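Local coordinates for vitamin B12-binding protein (Vibrio cholerae O395, PDB 5YSC), which binds vitamin B12 in the periplasm and probably delivers it to the membrane subunit BtuC of the BtuCDF ABC importer, at residues Ile33-Leu39 against Asn117-Ser122; Asn152-Phe158 against Cys182-Phe188; Gln209-Glu215 against Gln238-Asn243. Residue numbers count along the deposited sequence, not the author numbering.

Interaction 1. Residues Ile33-Leu39 against Asn117-Ser122; sequences IAYAAGL and NIEALS
How the end of one helix can pack on another is illustrated where Ile33-Leu39, the close of helix 28-36, meets helical Asn117-Ser122. Ile33, an m,m rotamer, reaches across with CD1 3.4 Å from Ile118 CG1 and CG2 3.3 Å from Leu121 CD1. Ala34 turns its CB away, toward Ile82 of strand 80-83. Ala36 CB lies 4.2 Å from Ile118 CD1. Ala37, the first residue to leave helical angles, makes the closest backbone approach, its CA 4.9 Å from Ser122 CA; its CB sits 3.6 Å from Leu121 CB. Gly38, with phi 72°, is the C-prime residue of a Schellman motif: Leu39 N hydrogen-bonds Ala34 O at 2.9 Å and Gly38 N hydrogen-bonds Tyr35 O at 3.1 Å. The reversal swings Leu39 (m,t) back, CD1 3.8 Å from Leu121 CB. Asn117 turns its amide to Ser106. Mainly apolar side chains and a few backbone carbonyls thus meet in van der Waals packing: the small Ala37 lets the backbones come close while Ile33, Ile118, Leu121 and Leu39 fill the space around it.

Interaction 2. Residues Asn152-Phe158 against Cys182-Phe188; sequences NQPIRYF and CGGVNIF
A beta-alpha-beta crossover of the Rossmann-like C-terminal lobe runs from strand 155-159 through helix 176-181 to strand 184-186, joining a short edge strand to its neighbour. Both extended strands run the same way, at 48° to each other in their short segments, and approach within 4.6 Å between axes. Arg156 pairs with Val185 (CA-CA 4.7 Å) and Tyr157 with Asn186 (5.4 Å). The ladder opens with a weak hydrogen bond from Ile155 N to Gly183 O (3.3 Å), then tightens: Val185 N to Ile155 O 2.8 Å, Tyr157 N to Val185 O 2.9 Å and Ile187 N to Tyr157 O 3.1 Å. Gly183, at phi 83°, is the C-prime residue of the Schellman motif ending helix 176-181; a CB here would jam against the preceding carbonyl O and crowd Gln153 O. Cys182, just before it, forms the disulfide to Cys262 of helix 254-267.

Tyr157 (chi1 p) lies back over the edge strand, with Asn186 CA 4.0 Å from its ring centroid in a CH-pi contact. Tyr157 CE1 lies 3.4 Å from Asn186 N and 3.7 Å from Gly184 C, where a CB would collide with the ring; the same ring stacks with Phe179. On the face of Arg156 and Val185 the guanidinium runs out to Ile187, whose CG2 lies over it, 3.7 Å from Arg156 NH2, which hydrogen-bonds Lys206 O. Phe158 CB meets Ile187 CD1 at 3.6 Å, and its ring lies obliquely to that of Phe188, centroids 5.8 Å apart. An Asx turn follows: while Asn186 ND2 hydrogen-bonds Leu169 O, Asn186 OD1 accepts from Phe188 N at 3.0 Å.

Interaction 3. Residues Gln209-Glu215 against Gln238-Asn243; sequences QVIFTSE and QVWALN
Gln209-Glu215 and Gln238-Asn243 illustrate complementary relief on both faces of a parallel strand pair. Their strands cross at -27°, axes 4.6 Å apart, pairing Ile211-Val239, Phe212-Trp240 and Thr213-Ala241. Hydrogen bonds run Ile211 N to Gln238 O (3.0 Å), Trp240 N to Ile211 O (2.9 Å), Thr213 N to Trp240 O (2.8 Å) and Leu242 N to Thr213 O (2.9 Å); Gln238 NE2 adds one to Gln209 O (2.9 Å), and Gln238 OE1 hydrogen-bonds Gln271 NE2. On one face Leu242 CD1 (m,t) lies over the Phe212 ring, 3.4 Å from Phe212 CG. The CE3 corner of the Trp240 indole (m, chi2 -62°) sits in the notch formed by Val210 CG1 (3.7 Å) and Phe212 CE1 (3.8 Å); Tyr264 stacks on it. On the other face Ile211 CB meets Val239 CG2 at 4.0 Å, and the small Ala241 accepts Glu215 CG 3.7 Å from its CB. Ser214 OG caps Ala217 N and Asn243 OD1 caps Trp246 N, each starting a helix; such strand-helix alternation is characteristic of an alpha/beta, Rossmann-like lobe.

The three contacts contrast helix packing with sheet pairing in a two-lobed binding protein. Interaction 1 lies across the chain's centre from the others, about 31 Å from each between centres; it is a buried contact held mainly by apolar side chains. Interactions 2 and 3 are partly buried and rest on backbone ladders. They belong to one sheet, ordered 184-186, 155-159, 210-213, 239-241, and so join each edge strand to an inner one; the inner strands touch directly, with Phe158 O 2.7 Å from Phe212 N. Helix 254-267 meets both contacts, through a disulfide in interaction 2 and ring stacking in interaction 3. Of the three, interaction 3 comes nearest cyanocobalamin, about 6 Å from the Asn243 side chain.

Interaction 1. Residues Ile33-Leu39 against Asn117-Ser122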
# COMPACT_ATOMS: atom_id res chain seq x y z
N ILE A 33 -7.60 -7.45 1.97
CA ILE A 33 -8.26 -7.95 0.76
C ILE A 33 -8.95 -9.27 1.04
O ILE A 33 -10.01 -9.55 0.46
CB ILE A 33 -7.23 -8.07 -0.38
CG1 ILE A 33 -6.80 -6.67 -0.85
CG2 ILE A 33 -7.79 -8.87 -1.49
CD1 ILE A 33 -7.85 -5.84 -1.29
N ALA A 34 -8.36 -10.09 1.91
CA ALA A 34 -8.98 -11.37 2.27
C ALA A 34 -10.35 -11.14 2.92
O ALA A 34 -11.34 -11.78 2.54
CB ALA A 34 -8.06 -12.19 3.18
N TYR A 35 -10.43 -10.20 3.88
CA TYR A 35 -11.74 -9.91 4.47
C TYR A 35 -12.71 -9.35 3.45
O TYR A 35 -13.88 -9.77 3.41
CB TYR A 35 -11.60 -8.95 5.65
CG TYR A 35 -11.30 -9.63 6.96
CD1 TYR A 35 -10.00 -9.90 7.32
CD2 TYR A 35 -12.31 -10.01 7.86
CE1 TYR A 35 -9.69 -10.52 8.50
CE2 TYR A 35 -12.00 -10.63 9.04
CZ TYR A 35 -10.68 -10.88 9.37
OH TYR A 35 -10.34 -11.50 10.60
N ALA A 36 -12.24 -8.44 2.57
CA ALA A 36 -13.13 -7.88 1.55
C ALA A 36 -13.63 -8.95 0.58
O ALA A 36 -14.72 -8.80 0.00
CB ALA A 36 -12.43 -6.78 0.79
N ALA A 37 -12.84 -9.99 0.38
CA ALA A 37 -13.15 -11.06 -0.55
C ALA A 37 -14.01 -12.12 0.07
O ALA A 37 -14.24 -13.14 -0.58
CB ALA A 37 -11.85 -11.70 -1.08
N GLY A 38 -14.48 -11.93 1.30
CA GLY A 38 -15.28 -12.95 1.95
C GLY A 38 -14.52 -14.18 2.41
O GLY A 38 -15.06 -15.30 2.36
N LEU A 39 -13.26 -14.00 2.81
CA LEU A 39 -12.41 -15.06 3.34
C LEU A 39 -12.05 -14.87 4.80
O LEU A 39 -11.34 -15.71 5.37
CB LEU A 39 -11.10 -15.14 2.53
CG LEU A 39 -11.24 -15.21 1.00
CD1 LEU A 39 -9.89 -15.31 0.29
CD2 LEU A 39 -12.08 -16.43 0.65
N ASN A 117 -7.33 -8.43 -7.37
CA ASN A 117 -7.04 -9.27 -6.21
C ASN A 117 -8.31 -9.75 -5.50
O ASN A 117 -8.44 -10.92 -5.15
CB ASN A 117 -6.17 -8.50 -5.20
CG ASN A 117 -4.69 -8.69 -5.40
OD1 ASN A 117 -4.10 -9.64 -4.86
ND2 ASN A 117 -4.07 -7.72 -6.02
N ILE A 118 -9.23 -8.82 -5.21
CA ILE A 118 -10.44 -9.17 -4.48
C ILE A 118 -11.26 -10.16 -5.29
O ILE A 118 -11.77 -11.14 -4.73
CB ILE A 118 -11.25 -7.91 -4.14
CG1 ILE A 118 -10.42 -6.98 -3.25
CG2 ILE A 118 -12.57 -8.30 -3.44
CD1 ILE A 118 -11.04 -5.57 -3.01
N GLU A 119 -11.38 -9.93 -6.61
CA GLU A 119 -12.20 -10.79 -7.44
C GLU A 119 -11.58 -12.18 -7.55
O GLU A 119 -12.27 -13.19 -7.39
CB GLU A 119 -12.40 -10.16 -8.82
CG GLU A 119 -13.22 -11.00 -9.78
CD GLU A 119 -13.47 -10.26 -11.08
OE1 GLU A 119 -12.62 -9.42 -11.45
OE2 GLU A 119 -14.52 -10.51 -11.71
N ALA A 120 -10.27 -12.25 -7.73
CA ALA A 120 -9.58 -13.54 -7.68
C ALA A 120 -9.79 -14.24 -6.35
O ALA A 120 -10.09 -15.44 -6.30
CB ALA A 120 -8.08 -13.34 -7.94
N LEU A 121 -9.60 -13.54 -5.23
CA LEU A 121 -9.70 -14.22 -3.97
C LEU A 121 -11.11 -14.70 -3.69
O LEU A 121 -11.30 -15.66 -2.95
CB LEU A 121 -9.19 -13.31 -2.85
CG LEU A 121 -7.67 -13.20 -2.75
CD1 LEU A 121 -7.29 -12.12 -1.74
CD2 LEU A 121 -7.05 -14.53 -2.32
N SER A 122 -12.11 -14.03 -4.24
CA SER A 122 -13.48 -14.46 -4.04
C SER A 122 -13.74 -15.86 -4.60
O SER A 122 -14.69 -16.52 -4.17
CB SER A 122 -14.43 -13.44 -4.68
OG SER A 122 -14.62 -13.66 -6.06

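Interaction 2. Residues Asn152-Phe158 against Cys182-Phe188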
# COMPACT_ATOMS: atom_id res chain seq x y z
N ASN A 152 -6.97 17.89 -12.14
CA ASN A 152 -5.67 18.12 -11.55
C ASN A 152 -4.61 18.20 -12.65
O ASN A 152 -4.66 17.46 -13.64
CB ASN A 152 -5.30 17.00 -10.56
CG ASN A 152 -6.14 17.04 -9.28
OD1 ASN A 152 -7.19 17.68 -9.23
ND2 ASN A 152 -5.67 16.36 -8.24
N GLN A 153 -3.68 19.13 -12.47
CA GLN A 153 -2.53 19.32 -13.34
C GLN A 153 -1.32 18.66 -12.72
O GLN A 153 -1.29 18.43 -11.51
CB GLN A 153 -2.23 20.81 -13.54
CG GLN A 153 -3.34 21.60 -14.22
CD GLN A 153 -3.04 21.85 -15.69
OE1 GLN A 153 -2.01 22.44 -16.04
NE2 GLN A 153 -3.93 21.39 -16.55
N PRO A 154 -0.29 18.39 -13.51
CA PRO A 154 0.90 17.71 -12.98
C PRO A 154 1.57 18.51 -11.88
O PRO A 154 1.89 19.69 -12.04
CB PRO A 154 1.81 17.60 -14.20
CG PRO A 154 0.88 17.64 -15.36
CD PRO A 154 -0.19 18.58 -14.97
N ILE A 155 1.79 17.83 -10.76
CA ILE A 155 2.48 18.42 -9.64
C ILE A 155 3.64 17.52 -9.24
O ILE A 155 3.47 16.32 -9.12
CB ILE A 155 1.56 18.58 -8.42
CG1 ILE A 155 0.34 19.42 -8.77
CG2 ILE A 155 2.32 19.18 -7.27
CD1 ILE A 155 0.60 20.89 -8.74
N ARG A 156 4.80 18.12 -9.03
CA ARG A 156 6.00 17.39 -8.61
C ARG A 156 6.00 17.23 -7.10
O ARG A 156 6.10 18.21 -6.37
CB ARG A 156 7.26 18.11 -9.09
CG ARG A 156 7.27 18.32 -10.60
CD ARG A 156 8.41 19.25 -11.06
NE ARG A 156 9.69 18.70 -10.65
CZ ARG A 156 10.51 19.22 -9.75
NH1 ARG A 156 10.22 20.38 -9.16
NH2 ARG A 156 11.65 18.59 -9.46
N TYR A 157 5.96 15.98 -6.63
CA TYR A 157 5.90 15.71 -5.20
C TYR A 157 7.10 14.87 -4.74
O TYR A 157 7.74 14.14 -5.51
CB TYR A 157 4.57 14.99 -4.82
CG TYR A 157 4.53 13.56 -5.26
CD1 TYR A 157 4.07 13.22 -6.53
CD2 TYR A 157 5.01 12.54 -4.42
CE1 TYR A 157 4.07 11.90 -6.95
CE2 TYR A 157 5.03 11.24 -4.84
CZ TYR A 157 4.53 10.92 -6.11
OH TYR A 157 4.54 9.64 -6.58
N PHE A 158 7.38 15.01 -3.46
CA PHE A 158 8.25 14.13 -2.70
C PHE A 158 7.40 13.41 -1.66
O PHE A 158 6.68 14.08 -0.91
CB PHE A 158 9.33 14.98 -2.05
CG PHE A 158 10.19 14.24 -1.09
CD1 PHE A 158 10.78 13.04 -1.44
CD2 PHE A 158 10.43 14.75 0.18
CE1 PHE A 158 11.60 12.36 -0.55
CE2 PHE A 158 11.21 14.07 1.08
CZ PHE A 158 11.79 12.86 0.71
N CYS A 182 -3.67 11.40 -9.91
CA CYS A 182 -3.97 12.81 -9.65
C CYS A 182 -3.07 13.74 -10.46
O CYS A 182 -3.08 14.95 -10.22
CB CYS A 182 -3.80 13.13 -8.14
SG CYS A 182 -4.45 11.91 -6.90
N GLY A 183 -2.29 13.19 -11.39
CA GLY A 183 -1.28 13.95 -12.10
C GLY A 183 0.04 14.07 -11.37
O GLY A 183 0.93 14.78 -11.84
N GLY A 184 0.19 13.40 -10.23
CA GLY A 184 1.40 13.57 -9.44
C GLY A 184 2.61 12.97 -10.14
O GLY A 184 2.54 11.89 -10.71
N VAL A 185 3.74 13.67 -10.05
CA VAL A 185 5.01 13.26 -10.66
C VAL A 185 6.03 13.15 -9.54
O VAL A 185 6.34 14.14 -8.86
CB VAL A 185 5.46 14.23 -11.75
CG1 VAL A 185 6.85 13.84 -12.31
CG2 VAL A 185 4.43 14.26 -12.86
N ASN A 186 6.51 11.92 -9.31
CA ASN A 186 7.50 11.63 -8.28
C ASN A 186 8.86 12.20 -8.66
O ASN A 186 9.38 11.85 -9.72
CB ASN A 186 7.58 10.12 -8.09
CG ASN A 186 8.63 9.70 -7.10
OD1 ASN A 186 9.11 10.50 -6.30
ND2 ASN A 186 8.96 8.42 -7.13
N ILE A 187 9.45 13.02 -7.79
CA ILE A 187 10.75 13.64 -8.11
C ILE A 187 11.86 12.62 -8.15
O ILE A 187 12.93 12.87 -8.73
CB ILE A 187 11.13 14.75 -7.10
CG1 ILE A 187 11.15 14.23 -5.65
CG2 ILE A 187 10.21 15.96 -7.24
CD1 ILE A 187 11.85 15.19 -4.64
N PHE A 188 11.67 11.47 -7.51
CA PHE A 188 12.70 10.43 -7.48
C PHE A 188 12.33 9.24 -8.35
O PHE A 188 12.87 8.14 -8.16
CB PHE A 188 12.96 10.02 -6.04
CG PHE A 188 13.77 11.02 -5.26
CD1 PHE A 188 15.12 11.18 -5.53
CD2 PHE A 188 13.19 11.80 -4.26
CE1 PHE A 188 15.90 12.11 -4.82
CE2 PHE A 188 13.94 12.73 -3.54
CZ PHE A 188 15.30 12.89 -3.81

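Interaction 3. Residues Gln209-Glu215 against Gln238-Asn243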
# COMPACT_ATOMS: atom_id res chain seq x y z
N GLN A 209 7.34 20.52 -5.36
CA GLN A 209 6.25 21.45 -5.12
C GLN A 209 5.48 21.10 -3.84
O GLN A 209 5.01 22.00 -3.13
CB GLN A 209 5.30 21.45 -6.31
CG GLN A 209 5.87 22.19 -7.52
CD GLN A 209 5.01 22.01 -8.73
OE1 GLN A 209 5.04 20.97 -9.38
NE2 GLN A 209 4.21 23.01 -9.02
N VAL A 210 5.38 19.81 -3.54
CA VAL A 210 4.67 19.28 -2.38
C VAL A 210 5.56 18.24 -1.71
O VAL A 210 6.21 17.46 -2.41
CB VAL A 210 3.34 18.63 -2.79
CG1 VAL A 210 2.68 18.05 -1.57
CG2 VAL A 210 2.41 19.62 -3.47
N ILE A 211 5.59 18.24 -0.38
CA ILE A 211 6.20 17.17 0.41
C ILE A 211 5.11 16.44 1.19
O ILE A 211 4.36 17.06 1.94
CB ILE A 211 7.28 17.71 1.35
CG1 ILE A 211 8.45 18.26 0.51
CG2 ILE A 211 7.77 16.61 2.27
CD1 ILE A 211 9.49 19.04 1.30
N PHE A 212 5.05 15.13 1.02
CA PHE A 212 4.18 14.26 1.80
C PHE A 212 5.00 13.48 2.82
O PHE A 212 6.09 12.98 2.50
CB PHE A 212 3.42 13.30 0.90
CG PHE A 212 2.36 13.97 0.06
CD1 PHE A 212 1.34 14.70 0.64
CD2 PHE A 212 2.43 13.92 -1.32
CE1 PHE A 212 0.39 15.28 -0.13
CE2 PHE A 212 1.49 14.53 -2.12
CZ PHE A 212 0.46 15.21 -1.52
N THR A 213 4.46 13.35 4.03
CA THR A 213 5.18 12.71 5.12
C THR A 213 4.16 11.99 6.01
O THR A 213 3.04 11.69 5.58
CB THR A 213 6.04 13.77 5.86
OG1 THR A 213 6.93 13.13 6.80
CG2 THR A 213 5.12 14.80 6.60
N SER A 214 4.54 11.71 7.27
CA SER A 214 3.72 10.97 8.21
C SER A 214 3.01 11.92 9.18
O SER A 214 3.42 13.07 9.39
CB SER A 214 4.57 9.98 9.00
OG SER A 214 5.47 10.68 9.85
N GLU A 215 1.94 11.41 9.78
CA GLU A 215 1.24 12.18 10.80
C GLU A 215 2.17 12.44 11.97
O GLU A 215 2.15 13.52 12.57
CB GLU A 215 -0.02 11.42 11.21
CG GLU A 215 -0.96 11.25 10.01
CD GLU A 215 -2.25 10.49 10.31
OE1 GLU A 215 -2.67 9.69 9.44
OE2 GLU A 215 -2.85 10.71 11.39
N GLN A 238 2.84 23.46 2.01
CA GLN A 238 2.46 22.26 1.29
C GLN A 238 3.32 21.07 1.72
O GLN A 238 3.76 20.26 0.90
CB GLN A 238 2.54 22.49 -0.21
CG GLN A 238 1.63 23.62 -0.65
CD GLN A 238 1.51 23.81 -2.17
OE1 GLN A 238 0.57 24.44 -2.64
NE2 GLN A 238 2.47 23.28 -2.93
N VAL A 239 3.53 20.96 3.03
CA VAL A 239 4.05 19.75 3.64
C VAL A 239 2.89 19.15 4.40
O VAL A 239 2.37 19.76 5.35
CB VAL A 239 5.24 20.02 4.57
CG1 VAL A 239 5.77 18.73 5.11
CG2 VAL A 239 6.32 20.78 3.79
N TRP A 240 2.47 17.95 3.98
CA TRP A 240 1.28 17.32 4.54
C TRP A 240 1.55 15.86 4.89
O TRP A 240 2.28 15.15 4.20
CB TRP A 240 0.12 17.38 3.56
CG TRP A 240 -0.38 18.74 3.25
CD1 TRP A 240 -0.90 19.63 4.13
CD2 TRP A 240 -0.47 19.37 1.94
NE1 TRP A 240 -1.30 20.78 3.47
CE2 TRP A 240 -1.05 20.64 2.13
CE3 TRP A 240 -0.14 18.97 0.64
CZ2 TRP A 240 -1.30 21.52 1.07
CZ3 TRP A 240 -0.38 19.83 -0.41
CH2 TRP A 240 -0.96 21.10 -0.19
N ALA A 241 0.92 15.43 5.98
CA ALA A 241 0.89 14.01 6.29
C ALA A 241 -0.11 13.27 5.43
O ALA A 241 -1.19 13.80 5.15
CB ALA A 241 0.51 13.78 7.74
N LEU A 242 0.21 12.02 5.09
CA LEU A 242 -0.72 11.09 4.46
C LEU A 242 -0.94 9.92 5.40
O LEU A 242 -0.03 9.56 6.16
CB LEU A 242 -0.20 10.59 3.12
CG LEU A 242 -0.05 11.71 2.08
CD1 LEU A 242 0.62 11.18 0.81
CD2 LEU A 242 -1.38 12.38 1.75
N ASN A 243 -2.14 9.34 5.35
CA ASN A 243 -2.42 8.13 6.11
C ASN A 243 -1.73 6.92 5.46
O ASN A 243 -2.06 6.49 4.35
CB ASN A 243 -3.93 7.93 6.21
CG ASN A 243 -4.32 6.72 7.00
OD1 ASN A 243 -3.76 5.65 6.85
ND2 ASN A 243 -5.32 6.88 7.84